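Side-chain contacts in phosphoethanolamine N-methyltransferase 1 (Haemonchus contortus, PDB 4KRG), which methylates phosphoethanolamine using S-adenosylmethionine as methyl donor, probably as the first methylation of the nematode route to phosphocholine: residues E269-E274 and E332-T337; T414-R419 and L460-S465; S51-L56 and T73-T78; H315-A318 and T322-V325; V442-I445 and N449-V452. All blocks are in the same frame, centred on the assembly; numbering follows the deposited sequence.

Interaction 1: residues E269-E274 and E332-T337; sequences EKLDNE and EYLYRT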
# COMPACT_ATOMS: atom_id res chain seq x y z
N GLU A 269 -17.80 -1.36 8.32
CA GLU A 269 -18.88 -1.44 9.30
C GLU A 269 -18.53 -2.33 10.48
O GLU A 269 -18.99 -2.10 11.59
CB GLU A 269 -20.16 -1.98 8.66
CG GLU A 269 -20.78 -1.06 7.64
CD GLU A 269 -22.03 -1.66 7.01
OE1 GLU A 269 -22.12 -2.91 6.94
OE2 GLU A 269 -22.92 -0.89 6.61
N LYS A 270 -17.73 -3.36 10.23
CA LYS A 270 -17.34 -4.26 11.30
C LYS A 270 -16.21 -3.68 12.15
O LYS A 270 -16.18 -3.86 13.36
CB LYS A 270 -16.92 -5.62 10.74
CG LYS A 270 -18.03 -6.36 10.02
CD LYS A 270 -17.57 -7.73 9.58
CE LYS A 270 -18.58 -8.39 8.66
NZ LYS A 270 -18.02 -9.59 7.97
N LEU A 271 -15.29 -2.96 11.51
CA LEU A 271 -14.02 -2.63 12.16
C LEU A 271 -13.80 -1.18 12.58
O LEU A 271 -12.96 -0.92 13.44
CB LEU A 271 -12.85 -3.11 11.29
CG LEU A 271 -12.57 -4.60 11.38
CD1 LEU A 271 -11.51 -5.02 10.38
CD2 LEU A 271 -12.11 -4.95 12.78
N ASP A 272 -14.52 -0.23 12.00
CA ASP A 272 -14.21 1.18 12.23
C ASP A 272 -14.43 1.67 13.67
O ASP A 272 -13.74 2.58 14.14
CB ASP A 272 -14.95 2.08 11.25
CG ASP A 272 -14.39 2.01 9.84
OD1 ASP A 272 -13.31 1.41 9.63
OD2 ASP A 272 -15.04 2.59 8.94
N ASN A 273 -15.36 1.08 14.40
CA ASN A 273 -15.58 1.51 15.77
C ASN A 273 -14.75 0.75 16.81
O ASN A 273 -15.00 0.86 18.01
CB ASN A 273 -17.06 1.46 16.14
CG ASN A 273 -17.85 2.60 15.54
OD1 ASN A 273 -17.38 3.74 15.50
ND2 ASN A 273 -19.05 2.31 15.05
N GLU A 274 -13.77 -0.02 16.35
CA GLU A 274 -12.98 -0.84 17.26
C GLU A 274 -12.27 0.03 18.30
O GLU A 274 -11.33 0.77 17.97
CB GLU A 274 -11.95 -1.70 16.52
CG GLU A 274 -11.38 -2.80 17.40
CD GLU A 274 -10.15 -3.50 16.84
OE1 GLU A 274 -9.29 -2.81 16.25
OE2 GLU A 274 -10.04 -4.74 17.01
N GLU A 332 -6.23 -7.21 2.12
CA GLU A 332 -6.44 -5.87 1.57
C GLU A 332 -7.52 -5.06 2.28
O GLU A 332 -7.32 -3.88 2.57
CB GLU A 332 -6.77 -5.94 0.08
CG GLU A 332 -5.64 -6.46 -0.79
CD GLU A 332 -5.71 -7.96 -1.04
OE1 GLU A 332 -6.32 -8.68 -0.22
OE2 GLU A 332 -5.16 -8.42 -2.06
N TYR A 333 -8.66 -5.68 2.55
CA TYR A 333 -9.80 -4.97 3.13
C TYR A 333 -9.51 -4.57 4.56
O TYR A 333 -9.99 -3.54 5.03
CB TYR A 333 -11.04 -5.85 3.11
CG TYR A 333 -11.60 -6.13 1.74
CD1 TYR A 333 -11.63 -5.15 0.76
CD2 TYR A 333 -12.10 -7.39 1.43
CE1 TYR A 333 -12.15 -5.42 -0.50
CE2 TYR A 333 -12.62 -7.66 0.18
CZ TYR A 333 -12.64 -6.67 -0.78
OH TYR A 333 -13.15 -6.95 -2.02
N LEU A 334 -8.73 -5.39 5.25
CA LEU A 334 -8.44 -5.17 6.65
C LEU A 334 -7.30 -4.16 6.78
O LEU A 334 -7.26 -3.36 7.71
CB LEU A 334 -8.14 -6.50 7.35
CG LEU A 334 -9.22 -7.56 7.04
CD1 LEU A 334 -8.95 -8.89 7.71
CD2 LEU A 334 -10.59 -7.07 7.41
N TYR A 335 -6.39 -4.19 5.82
CA TYR A 335 -5.34 -3.18 5.73
C TYR A 335 -5.95 -1.79 5.55
O TYR A 335 -5.53 -0.84 6.21
CB TYR A 335 -4.38 -3.53 4.59
CG TYR A 335 -3.52 -2.41 4.03
CD1 TYR A 335 -2.41 -1.94 4.73
CD2 TYR A 335 -3.76 -1.90 2.77
CE1 TYR A 335 -1.61 -0.94 4.20
CE2 TYR A 335 -2.96 -0.91 2.22
CZ TYR A 335 -1.89 -0.43 2.94
OH TYR A 335 -1.10 0.55 2.38
N ARG A 336 -6.95 -1.68 4.67
CA ARG A 336 -7.65 -0.41 4.49
C ARG A 336 -8.20 0.10 5.84
O ARG A 336 -8.03 1.27 6.18
CB ARG A 336 -8.75 -0.57 3.42
CG ARG A 336 -9.60 0.69 3.08
CD ARG A 336 -10.53 1.11 4.23
NE ARG A 336 -11.88 1.51 3.87
CZ ARG A 336 -12.22 2.73 3.46
NH1 ARG A 336 -11.29 3.66 3.29
NH2 ARG A 336 -13.48 3.00 3.19
N THR A 337 -8.87 -0.77 6.60
CA THR A 337 -9.43 -0.34 7.89
C THR A 337 -8.35 0.10 8.87
O THR A 337 -8.60 0.91 9.75
CB THR A 337 -10.31 -1.42 8.55
OG1 THR A 337 -9.49 -2.48 9.04
CG2 THR A 337 -11.31 -1.96 7.55
O HOH W 1 -11.05 1.18 10.86
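Leu271, on the last turn of helix 249-271, lays its CD1 methyl across Thr337 and Leu334 at the start of helix 332-345. CD1 lies 3.5 Å from Thr337 OG1 and 3.7 Å from Leu334 CD2. The leucine side chain runs at about a right angle to Thr337 but only obliquely to Leu334. Thr337 OG1 is swung between its own backbone N and carbonyl carbon (chi1 72°), which brings it back over the preceding turn, where it donates to Leu334 O at 2.7 Å. The donor sits 22° out of the carbonyl plane. With its proton given to this carbonyl, the hydroxyl is satisfied within its own helix, and Leu271 CD1 lies against its oxygen. Beside this apolar contact a water bridges the segments, donating to Asp272 OD1 at 2.6 Å and to Thr337 O at 2.7 Å. Nearby, Arg336 makes a salt bridge to Asp268, a second polar link between the helices, and Arg304 packs on both leucines. The turn Leu271-Glu274, type I, leads the chain off helix 249-271. Helix 332-345 connects parallel strands 324-329 and 350-354, an arrangement consistent with a crossover helix of a second Rossmann-like methyltransferase domain, covered by helix 249-271.

Interaction 2: residues T414-R419 and L460-S465; sequences TSVRQR and LLIKAS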
# COMPACT_ATOMS: atom_id res chain seq x y z
N THR A 414 5.89 -29.51 22.95
CA THR A 414 7.17 -30.06 22.51
C THR A 414 7.42 -29.74 21.03
O THR A 414 8.52 -29.36 20.64
CB THR A 414 7.21 -31.58 22.73
OG1 THR A 414 7.31 -31.85 24.13
CG2 THR A 414 8.40 -32.20 22.02
N SER A 415 6.38 -29.88 20.23
CA SER A 415 6.48 -29.66 18.80
C SER A 415 6.67 -28.18 18.47
O SER A 415 7.47 -27.83 17.60
CB SER A 415 5.24 -30.20 18.12
OG SER A 415 5.45 -30.38 16.74
N VAL A 416 5.94 -27.32 19.17
CA VAL A 416 6.04 -25.88 18.97
C VAL A 416 7.46 -25.38 19.24
O VAL A 416 8.01 -24.58 18.48
CB VAL A 416 5.05 -25.13 19.88
CG1 VAL A 416 5.27 -23.64 19.80
CG2 VAL A 416 3.63 -25.45 19.47
N ARG A 417 8.05 -25.87 20.32
CA ARG A 417 9.43 -25.54 20.65
C ARG A 417 10.36 -25.97 19.53
O ARG A 417 11.28 -25.24 19.16
CB ARG A 417 9.83 -26.22 21.96
CG ARG A 417 8.95 -25.81 23.11
CD ARG A 417 9.14 -26.67 24.33
NE ARG A 417 8.29 -26.18 25.41
CZ ARG A 417 8.54 -25.07 26.11
NH1 ARG A 417 9.63 -24.36 25.85
NH2 ARG A 417 7.72 -24.69 27.07
N GLN A 418 10.12 -27.14 18.97
CA GLN A 418 11.00 -27.68 17.95
C GLN A 418 10.93 -26.90 16.64
O GLN A 418 11.95 -26.73 15.98
CB GLN A 418 10.74 -29.17 17.75
CG GLN A 418 11.15 -30.02 18.96
CD GLN A 418 11.03 -31.51 18.70
OE1 GLN A 418 10.71 -31.94 17.60
NE2 GLN A 418 11.30 -32.30 19.73
N ARG A 419 9.75 -26.41 16.28
CA ARG A 419 9.64 -25.55 15.10
C ARG A 419 10.46 -24.28 15.30
O ARG A 419 11.29 -23.94 14.46
CB ARG A 419 8.19 -25.18 14.82
CG ARG A 419 7.43 -26.18 13.97
CD ARG A 419 6.20 -25.55 13.33
NE ARG A 419 6.54 -24.64 12.24
CZ ARG A 419 5.70 -23.78 11.69
NH1 ARG A 419 4.45 -23.69 12.12
NH2 ARG A 419 6.11 -23.00 10.70
N LEU A 460 -2.06 -20.16 22.46
CA LEU A 460 -0.78 -20.18 23.15
C LEU A 460 -0.16 -18.80 23.08
O LEU A 460 -0.22 -18.13 22.04
CB LEU A 460 0.16 -21.20 22.52
CG LEU A 460 -0.28 -22.66 22.47
CD1 LEU A 460 0.75 -23.50 21.72
CD2 LEU A 460 -0.49 -23.21 23.87
N LEU A 461 0.45 -18.37 24.17
CA LEU A 461 1.20 -17.13 24.19
C LEU A 461 2.65 -17.53 24.33
O LEU A 461 3.02 -18.19 25.30
CB LEU A 461 0.76 -16.27 25.37
CG LEU A 461 1.34 -14.86 25.47
CD1 LEU A 461 1.00 -14.05 24.23
CD2 LEU A 461 0.79 -14.17 26.71
N ILE A 462 3.46 -17.14 23.36
CA ILE A 462 4.85 -17.58 23.31
C ILE A 462 5.81 -16.38 23.33
O ILE A 462 5.57 -15.37 22.66
CB ILE A 462 5.10 -18.44 22.06
CG1 ILE A 462 4.09 -19.59 22.01
CG2 ILE A 462 6.53 -18.97 22.05
CD1 ILE A 462 3.93 -20.22 20.66
N LYS A 463 6.88 -16.50 24.11
CA LYS A 463 7.94 -15.49 24.15
C LYS A 463 9.26 -16.19 23.86
O LYS A 463 9.49 -17.30 24.36
CB LYS A 463 8.00 -14.82 25.52
CG LYS A 463 6.74 -14.07 25.92
CD LYS A 463 6.74 -13.68 27.39
CE LYS A 463 7.98 -12.87 27.77
NZ LYS A 463 8.12 -11.62 26.97
N ALA A 464 10.10 -15.56 23.06
CA ALA A 464 11.44 -16.08 22.77
C ALA A 464 12.34 -14.95 22.27
O ALA A 464 11.96 -13.79 22.29
CB ALA A 464 11.38 -17.21 21.75
N SER A 465 13.54 -15.31 21.84
CA SER A 465 14.42 -14.33 21.23
C SER A 465 15.28 -15.04 20.21
O SER A 465 15.24 -16.27 20.11
CB SER A 465 15.30 -13.65 22.28
OG SER A 465 16.26 -14.55 22.79
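Helix 413-422 lies over one face of strand 458-465, with Val416 CA 9.4 Å from Ile462 CA at the closest approach of the two backbones. Within the two segments the contact is wholly apolar, and a single helix residue carries one side of it. Val416 points at the strand and spreads its two methyls over residues i and i+2, whose side chains emerge from the same face. CG1, anti to the backbone N (chi1 173°), meets Ile462 CD1 at 3.8 Å, the two side chains reaching tip to tip. CG2 goes instead to Leu460 CD1, 4.1 Å away, and that pair meets at a slant. Leu460 CG and Ile462 CG1 both lie anti to the carbonyl carbon (chi1 -59° and -53°), which carries each CD1 toward the helix. Ile430 of the neighbouring strand touches both Val416 and Leu460, and Met420, one turn further along the helix, covers Ile462 and Ala464. The strand itself is bonded on both edges, through Leu460 and Ile462 to strand 400-408 and through Leu461 and Lys463 to strand 428-432, antiparallel each time. A reversed final strand inserted between the last two parallel ones, with a helix packed on its face, is the signature of the class I methyltransferase fold.

Interaction 3: residues S51-L56 and T73-T78; sequences SSLPHL and TVLAET
Leu56, Leu75 and Thr78 account for most of the buried surface, Leu56 the largest share. Leu75, on helix 70-78, sets a single methyl, CD2, against two leucines of the loop that leads from helix 38-50 to strand 60-64. It lies 3.7 Å from Leu56 CD1, and its distance to Leu53 CD1 is also 3.7 Å. The two approaches differ: Leu75 and Leu56 slant past each other, whereas Leu75 and Leu53 cross at about a right angle. Phe126 of strand 122-126 touches Leu53 and Leu75, while Leu124 touches Leu53 and Leu56, so the cluster rests on the sheet of the S-adenosylhomocysteine-binding domain. At the outer edge Thr78 turns OG1 between its backbone N and carbonyl carbon (chi1 53°), 3.9 Å from Leu56 CB. That rotation also brings OG1 to a water at 2.5 Å, which in turn accepts from Leu56 N at 3.0 Å. Close by, Leu56 O and Thr78 O stand 3.4 Å apart as two acceptors and cannot bond to each other. The chemistry thus divides in two: leucine methyls make the direct apolar contact, while at exposed Thr78 the polar link from loop to helix runs through water.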
# COMPACT_ATOMS: atom_id res chain seq x y z
N SER A 51 13.14 6.84 -4.12
CA SER A 51 13.98 5.88 -3.41
C SER A 51 13.31 4.51 -3.30
O SER A 51 13.94 3.55 -2.88
CB SER A 51 14.34 6.40 -2.03
OG SER A 51 13.29 6.14 -1.12
N SER A 52 12.04 4.42 -3.71
CA SER A 52 11.33 3.15 -3.65
C SER A 52 11.43 2.38 -4.96
O SER A 52 11.04 1.21 -5.03
CB SER A 52 9.86 3.37 -3.28
OG SER A 52 9.12 3.82 -4.40
N LEU A 53 11.95 3.03 -5.99
CA LEU A 53 12.05 2.41 -7.31
C LEU A 53 13.28 1.52 -7.46
O LEU A 53 14.29 1.70 -6.79
CB LEU A 53 12.06 3.48 -8.41
CG LEU A 53 10.88 4.44 -8.47
CD1 LEU A 53 11.06 5.41 -9.63
CD2 LEU A 53 9.59 3.67 -8.63
N PRO A 54 13.20 0.53 -8.36
CA PRO A 54 14.43 -0.20 -8.68
C PRO A 54 15.43 0.72 -9.39
O PRO A 54 15.06 1.77 -9.90
CB PRO A 54 13.95 -1.30 -9.63
CG PRO A 54 12.57 -0.92 -10.04
CD PRO A 54 12.01 -0.08 -8.96
N HIS A 55 16.70 0.33 -9.38
CA HIS A 55 17.72 1.06 -10.12
C HIS A 55 17.37 1.05 -11.60
O HIS A 55 16.82 0.07 -12.11
CB HIS A 55 19.09 0.43 -9.90
CG HIS A 55 19.69 0.74 -8.57
ND1 HIS A 55 20.87 1.43 -8.43
CD2 HIS A 55 19.27 0.43 -7.31
CE1 HIS A 55 21.16 1.54 -7.15
NE2 HIS A 55 20.21 0.95 -6.45
N LEU A 56 17.71 2.12 -12.30
CA LEU A 56 17.22 2.32 -13.67
C LEU A 56 18.30 2.31 -14.75
O LEU A 56 18.01 2.62 -15.90
CB LEU A 56 16.42 3.62 -13.75
CG LEU A 56 15.24 3.75 -12.78
CD1 LEU A 56 14.66 5.13 -12.84
CD2 LEU A 56 14.18 2.72 -13.12
N THR A 73 12.89 14.74 -14.22
CA THR A 73 14.20 15.34 -14.01
C THR A 73 15.19 14.37 -13.37
O THR A 73 16.32 14.25 -13.82
CB THR A 73 14.08 16.62 -13.15
OG1 THR A 73 13.32 17.60 -13.87
CG2 THR A 73 15.45 17.18 -12.85
N VAL A 74 14.76 13.67 -12.32
CA VAL A 74 15.64 12.77 -11.61
C VAL A 74 15.68 11.38 -12.25
O VAL A 74 16.72 10.72 -12.24
CB VAL A 74 15.26 12.67 -10.11
CG1 VAL A 74 16.24 11.78 -9.36
CG2 VAL A 74 15.24 14.06 -9.47
N LEU A 75 14.56 10.95 -12.82
CA LEU A 75 14.50 9.64 -13.49
C LEU A 75 15.52 9.55 -14.62
O LEU A 75 16.22 8.54 -14.77
CB LEU A 75 13.10 9.36 -14.03
CG LEU A 75 11.96 9.11 -13.03
CD1 LEU A 75 10.61 9.14 -13.74
CD2 LEU A 75 12.13 7.77 -12.32
N ALA A 76 15.63 10.61 -15.41
CA ALA A 76 16.56 10.64 -16.54
C ALA A 76 18.03 10.71 -16.13
O ALA A 76 18.91 10.63 -16.99
CB ALA A 76 16.22 11.79 -17.47
N GLU A 77 18.31 10.88 -14.84
CA GLU A 77 19.69 10.87 -14.37
C GLU A 77 20.31 9.49 -14.49
O GLU A 77 21.51 9.37 -14.72
CB GLU A 77 19.79 11.32 -12.91
CG GLU A 77 19.56 12.80 -12.67
CD GLU A 77 19.57 13.15 -11.19
OE1 GLU A 77 19.97 12.29 -10.38
OE2 GLU A 77 19.17 14.28 -10.85
N THR A 78 19.50 8.45 -14.32
CA THR A 78 20.04 7.09 -14.37
C THR A 78 19.43 6.19 -15.44
O THR A 78 20.09 5.27 -15.92
CB THR A 78 19.99 6.41 -12.99
OG1 THR A 78 18.67 6.49 -12.46
CG2 THR A 78 20.96 7.11 -12.04
O HOH W 2 18.57 4.58 -10.83

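Interaction 4: residues H315-A318 and T322-V325; sequences HLLA and TCNV
Helix 314-321 ends and the chain doubles back at Thr322, whose positive phi (47°) carries Cys323 past the last turn, its CA 4.7 Å from that of Ala318. Cys323 N then donates to Ala318 O, a weak bond of 3.3 Å with an N-H...O angle of 147°. The carbonyl of Cys323 lies against the same alanine: Cys323 O is 3.2 Å from Ala318 CB and makes a CA-H...O contact of 3.4 Å with Ala318 CA. This oxygen is buried and finds no conventional partner in the model, so the weak contact with the alanine CA is some compensation at most. The segments belong to the beta-alpha-beta unit made of strand 297-302, helix 314-321 and strand 324-329, and the contact is the tight return from helix to second strand, consistent with a Rossmann-like methyltransferase fold. Past the turn the side chains take over. Cys323 holds SG between its backbone N and carbonyl carbon (chi1 68°), which lays the sulfur against the helix backbone, 3.8 Å from Leu317 O and 4.2 Å from Leu317 CG. Val325, the second strand residue, points back at the helix. Its CG2 is shared, reaching Leu317 CD2 at 3.9 Å and Ala318 CB at 4.1 Å, and the side chains of Leu317 and Val325 cross nearly at right angles. Leu317 also leans on Ala298 and Val300 of strand 297-302, and Val350 of strand 350-354 touches Ala318. Bound octyl glucoside molecules touch the two segments, one at Leu316 and Leu317, another at Asn324 and Val325.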
# COMPACT_ATOMS: atom_id res chain seq x y z
N HIS A 315 -1.68 0.71 17.89
CA HIS A 315 -1.80 2.04 18.46
C HIS A 315 -1.60 2.00 19.97
O HIS A 315 -0.90 2.84 20.52
CB HIS A 315 -3.12 2.70 18.07
CG HIS A 315 -3.08 3.35 16.73
ND1 HIS A 315 -3.43 2.70 15.57
CD2 HIS A 315 -2.68 4.59 16.35
CE1 HIS A 315 -3.27 3.51 14.54
NE2 HIS A 315 -2.82 4.67 14.99
N LEU A 316 -2.18 1.01 20.62
CA LEU A 316 -1.99 0.85 22.06
C LEU A 316 -0.54 0.48 22.37
O LEU A 316 0.03 0.93 23.36
CB LEU A 316 -2.94 -0.21 22.62
CG LEU A 316 -2.82 -0.44 24.12
CD1 LEU A 316 -3.24 0.82 24.86
CD2 LEU A 316 -3.66 -1.62 24.53
N LEU A 317 0.06 -0.33 21.50
CA LEU A 317 1.46 -0.69 21.65
C LEU A 317 2.32 0.57 21.66
O LEU A 317 3.04 0.82 22.61
CB LEU A 317 1.89 -1.61 20.52
CG LEU A 317 3.25 -2.28 20.71
CD1 LEU A 317 3.22 -3.15 21.94
CD2 LEU A 317 3.60 -3.11 19.49
N ALA A 318 2.21 1.38 20.60
CA ALA A 318 2.96 2.62 20.51
C ALA A 318 2.69 3.56 21.69
O ALA A 318 3.60 4.25 22.16
CB ALA A 318 2.65 3.32 19.21
N THR A 322 5.75 3.82 24.28
CA THR A 322 6.40 4.97 23.64
C THR A 322 7.34 4.52 22.55
O THR A 322 8.50 4.91 22.52
CB THR A 322 7.20 5.81 24.65
OG1 THR A 322 8.30 5.04 25.15
CG2 THR A 322 6.31 6.23 25.80
N CYS A 323 6.82 3.69 21.65
CA CYS A 323 7.63 3.10 20.60
C CYS A 323 7.00 3.35 19.24
O CYS A 323 5.83 3.71 19.15
CB CYS A 323 7.77 1.59 20.82
SG CYS A 323 6.23 0.66 20.59
N ASN A 324 7.79 3.17 18.18
CA ASN A 324 7.26 3.24 16.83
C ASN A 324 6.89 1.84 16.37
O ASN A 324 7.47 0.86 16.83
CB ASN A 324 8.30 3.85 15.89
CG ASN A 324 8.88 5.15 16.42
OD1 ASN A 324 8.16 6.01 16.93
ND2 ASN A 324 10.20 5.30 16.32
N VAL A 325 5.92 1.73 15.47
CA VAL A 325 5.43 0.42 15.07
C VAL A 325 5.25 0.34 13.55
O VAL A 325 4.70 1.26 12.95
CB VAL A 325 4.09 0.06 15.76
CG1 VAL A 325 3.56 -1.28 15.25
CG2 VAL A 325 4.24 0.02 17.27

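Interaction 5: residues V442-I445 and N449-V452; sequences VSFI and NLDV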
# COMPACT_ATOMS: atom_id res chain seq x y z
N VAL A 442 -15.00 -12.86 24.05
CA VAL A 442 -16.44 -12.66 24.24
C VAL A 442 -16.75 -11.25 24.76
O VAL A 442 -17.69 -10.61 24.31
CB VAL A 442 -17.10 -13.77 25.11
CG1 VAL A 442 -16.83 -13.56 26.59
CG2 VAL A 442 -18.59 -13.81 24.85
N SER A 443 -15.92 -10.75 25.68
CA SER A 443 -16.10 -9.41 26.23
C SER A 443 -16.02 -8.38 25.12
O SER A 443 -16.77 -7.41 25.11
CB SER A 443 -15.04 -9.10 27.28
OG SER A 443 -15.17 -9.93 28.43
N PHE A 444 -15.10 -8.60 24.20
CA PHE A 444 -14.86 -7.69 23.09
C PHE A 444 -16.02 -7.67 22.10
O PHE A 444 -16.41 -6.62 21.60
CB PHE A 444 -13.56 -8.09 22.39
CG PHE A 444 -13.40 -7.51 21.02
CD1 PHE A 444 -12.84 -6.26 20.84
CD2 PHE A 444 -13.77 -8.24 19.89
CE1 PHE A 444 -12.67 -5.73 19.56
CE2 PHE A 444 -13.61 -7.72 18.61
CZ PHE A 444 -13.06 -6.46 18.45
N ILE A 445 -16.57 -8.84 21.80
CA ILE A 445 -17.67 -8.95 20.84
C ILE A 445 -18.96 -8.32 21.37
O ILE A 445 -19.66 -7.59 20.65
CB ILE A 445 -17.90 -10.43 20.46
CG1 ILE A 445 -16.91 -10.84 19.38
CG2 ILE A 445 -19.32 -10.67 20.01
CD1 ILE A 445 -16.84 -12.34 19.17
N ASN A 449 -20.96 -5.04 20.08
CA ASN A 449 -22.22 -5.50 19.51
C ASN A 449 -22.03 -6.18 18.16
O ASN A 449 -22.81 -6.00 17.23
CB ASN A 449 -23.23 -4.35 19.39
CG ASN A 449 -24.64 -4.83 19.16
OD1 ASN A 449 -25.07 -5.83 19.73
ND2 ASN A 449 -25.37 -4.13 18.31
N LEU A 450 -20.96 -6.95 18.05
CA LEU A 450 -20.72 -7.73 16.85
C LEU A 450 -21.53 -9.01 16.96
O LEU A 450 -21.32 -9.80 17.88
CB LEU A 450 -19.23 -8.04 16.71
CG LEU A 450 -18.33 -6.83 16.44
CD1 LEU A 450 -16.87 -7.13 16.79
CD2 LEU A 450 -18.44 -6.45 14.99
N ASP A 451 -22.47 -9.23 16.05
CA ASP A 451 -23.25 -10.46 16.10
C ASP A 451 -22.47 -11.58 15.43
O ASP A 451 -22.90 -12.13 14.42
CB ASP A 451 -24.62 -10.29 15.45
CG ASP A 451 -25.70 -9.96 16.46
OD1 ASP A 451 -25.36 -9.42 17.53
OD2 ASP A 451 -26.88 -10.25 16.18
N VAL A 452 -21.32 -11.91 16.00
CA VAL A 452 -20.47 -12.94 15.45
C VAL A 452 -20.10 -13.95 16.54
O VAL A 452 -20.34 -13.70 17.73
CB VAL A 452 -19.20 -12.34 14.83
CG1 VAL A 452 -19.55 -11.19 13.90
CG2 VAL A 452 -18.26 -11.86 15.91
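Ile445 and Leu450 are joined by a backbone bond that reaches back five residues, Leu450 N donating to Ile445 O at 3.0 Å with an N-H...O angle of 154°. Asn449 leaves the helix with a positive phi (56°), and with two bonds back into the last turn this is a Schellman motif, here at the end of helix 434-448, which precedes final strand 458-465. The side chains of the bonded pair follow the backbone together, Ile445 CG2 lying 4.2 Å from Leu450 CB. Immediately afterwards Asp451 centres an inverse gamma turn, in which Val452 N makes a weak bond to Leu450 O. The turn returns Val452 to the helix. Its CG2, placed between backbone N and carbonyl carbon (chi1 -49°), meets Ile445 CD1 at 3.6 Å, the two side chains slanting across one another. Leu450 also sends CD1 to within 3.8 Å of Phe444 CE2, approaching the ring obliquely. Phe444 is also met by the ring of His448, while Phe309, from a loop far off in sequence, touches both Leu450 and Val452.

How the interactions relate
Along the chain interaction 3 comes first, then interaction 1 with interaction 4 nested inside its loop, then interaction 2 with interaction 5 nested likewise. Interaction 3 belongs to the domain that binds S-adenosylhomocysteine and lies about 33 to 49 Å, centre to centre, from the others. Interactions 2 and 4, with centres about 25 Å apart, join helices to strands of what is probably a second Rossmann-like domain, and strand 324-329 of interaction 4 runs on into helix 332-345 of interaction 1. The one direct touch is between interactions 1 and 5, where Glu274 OE2 lies 3.8 Å from Phe444 CZ. Helix ends distant in sequence thus meet on one side of the di-domain enzyme.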